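Local coordinates for DNA-binding protein HU (Anabaena sp., PDB 1P71) that binds and bends DNA as a histone-like homodimer, wrapping and stabilising it, and is essential for heterocyst differentiation, at the interface of chains A and B. Sequence-based numbering; all coordinates share one arbitrary frame. Chains: chain A/B, DNA-binding protein HU.

The interface of chains A and B. Residues chain A 33, 37; chain B 46, 85, 88-89.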
ATOM      1  N   ILE A  33      -9.585  -2.705  -2.280  1.00 27.92           N
ATOM      2  CA  ILE A  33     -10.433  -1.677  -1.669  1.00 28.04           C
ATOM      3  C   ILE A  33     -11.708  -2.291  -1.089  1.00 27.94           C
ATOM      4  O   ILE A  33     -12.139  -1.923   0.003  1.00 28.36           O
ATOM      5  CB  ILE A  33     -10.745  -0.579  -2.728  1.00 27.90           C
ATOM      6  CG1 ILE A  33      -9.498   0.257  -3.038  1.00 28.98           C
ATOM      7  CG2 ILE A  33     -11.891   0.293  -2.311  1.00 29.68           C
ATOM      8  CD1 ILE A  33      -9.642   1.139  -4.269  1.00 29.64           C
ATOM      9  N   SER A  37     -12.576  -2.440   2.859  1.00 29.01           N
ATOM     10  CA  SER A  37     -13.827  -1.746   3.221  1.00 29.76           C
ATOM     11  C   SER A  37     -14.830  -2.577   4.012  1.00 29.55           C
ATOM     12  O   SER A  37     -15.642  -2.026   4.775  1.00 29.03           O
ATOM     13  CB  SER A  37     -14.493  -1.134   1.969  1.00 29.58           C
ATOM     14  OG  SER A  37     -13.552  -0.270   1.305  1.00 33.26           O
TER
ATOM     15  N   GLY B  46      -7.645   6.135  -8.519  1.00 30.78           N
ATOM     16  CA  GLY B  46      -8.658   5.299  -7.905  1.00 31.13           C
ATOM     17  C   GLY B  46      -8.169   4.312  -6.861  1.00 31.25           C
ATOM     18  O   GLY B  46      -8.956   3.484  -6.427  1.00 32.03           O
ATOM     19  N   PHE B  85     -10.735   5.118  -2.043  1.00 26.87           N
ATOM     20  CA  PHE B  85     -10.393   4.150  -1.006  1.00 27.14           C
ATOM     21  C   PHE B  85     -10.796   4.633   0.397  1.00 27.57           C
ATOM     22  O   PHE B  85     -11.371   3.878   1.182  1.00 27.99           O
ATOM     23  CB  PHE B  85      -8.886   3.898  -1.054  1.00 26.93           C
ATOM     24  CG  PHE B  85      -8.464   2.586  -0.471  1.00 27.34           C
ATOM     25  CD1 PHE B  85      -9.333   1.842   0.337  1.00 28.31           C
ATOM     26  CD2 PHE B  85      -7.196   2.098  -0.709  1.00 25.98           C
ATOM     27  CE1 PHE B  85      -8.937   0.636   0.887  1.00 26.68           C
ATOM     28  CE2 PHE B  85      -6.793   0.879  -0.151  1.00 27.18           C
ATOM     29  CZ  PHE B  85      -7.687   0.153   0.639  1.00 26.31           C
ATOM     30  N   LYS B  88     -14.598   4.712   0.741  1.00 27.53           N
ATOM     31  CA  LYS B  88     -15.226   3.383   0.796  1.00 28.13           C
ATOM     32  C   LYS B  88     -15.148   2.813   2.213  1.00 28.19           C
ATOM     33  O   LYS B  88     -16.107   2.218   2.712  1.00 28.99           O
ATOM     34  CB  LYS B  88     -14.601   2.404  -0.216  1.00 28.20           C
ATOM     35  CG  LYS B  88     -14.909   2.686  -1.694  1.00 30.09           C
ATOM     36  CD  LYS B  88     -16.402   2.678  -1.991  1.00 34.38           C
ATOM     37  CE  LYS B  88     -16.896   1.321  -2.504  1.00 37.92           C
ATOM     38  NZ  LYS B  88     -16.209   0.848  -3.759  1.00 38.60           N
ATOM     39  N   VAL B  89     -14.012   3.040   2.863  1.00 28.42           N
ATOM     40  CA  VAL B  89     -13.761   2.597   4.246  1.00 28.89           C
ATOM     41  C   VAL B  89     -14.604   3.404   5.263  1.00 28.36           C
ATOM     42  O   VAL B  89     -15.099   2.874   6.267  1.00 28.15           O
ATOM     43  CB  VAL B  89     -12.208   2.659   4.554  1.00 28.03           C
ATOM     44  CG1 VAL B  89     -11.901   2.337   5.995  1.00 28.75           C
ATOM     45  CG2 VAL B  89     -11.454   1.701   3.665  1.00 27.96           C
TER
HETATM   46  O   HOH W   1     -15.317   0.507   6.626  1.00 53.13           O
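A:Ile33 lies over the aromatic face of B:Phe85 where the last turn of helix 18-37 of one subunit packs on helix 83-89 of the other, a patch of the two-fold HU homodimer interface whose twin has the chains exchanged. Followed outward, A:Ile33 CB comes within 4.2 Å of B:Phe85 CD1, near the rim of the ring. The next atom, CG1, makes the main contact: it sits over the ring centre, 3.5 Å above the plane, in a CH-pi arrangement, with ring atom CG of B:Phe85 3.6 Å away. Branch CG2 diverges toward the side chain of B:Lys88, meeting its methylene CG at 3.9 Å. At the tip, methyl CD1 rises away from the ring plane and leans out over its CG end toward the backbone of B:Gly46, in the loop between strands 42-44 and 48-55, and stops 3.3 Å from its carbonyl O. With B:Phe85 CG roughly anti to the backbone N (chi1 -157°), the ring is carried under the isoleucine, and its turn about chi2 brings a face toward CG1. A leucine in place of B:Phe85 would probably deprive A:Ile33 CG1 of its flat seat and leave a gap between the two helices. One helical turn on from the isoleucine, A:Ser37 extends the contact along B:Lys88 and B:Val89. Its hydroxyl OG turns back beside its own backbone N (chi1 -55°) and hydrogen-bonds to the carbonyl O of A:Ile33, the donor tilted 32° from the carbonyl plane. This intrahelical bond restrains the hydroxyl while OG also rests against the aliphatic base of B:Lys88, at CB. The lysine thus takes part through its first two methylenes, CB beside the serine hydroxyl and CG beside the isoleucine methyl. A water lies between the two helix ends, 3.2 Å from the backbone carbonyl O of A:Ser37; its separation from the carbonyl O of B:Val89 is too short to be reliable. B:Val89 adds methyl CG2, 3.7 Å from A:Ser37 OG.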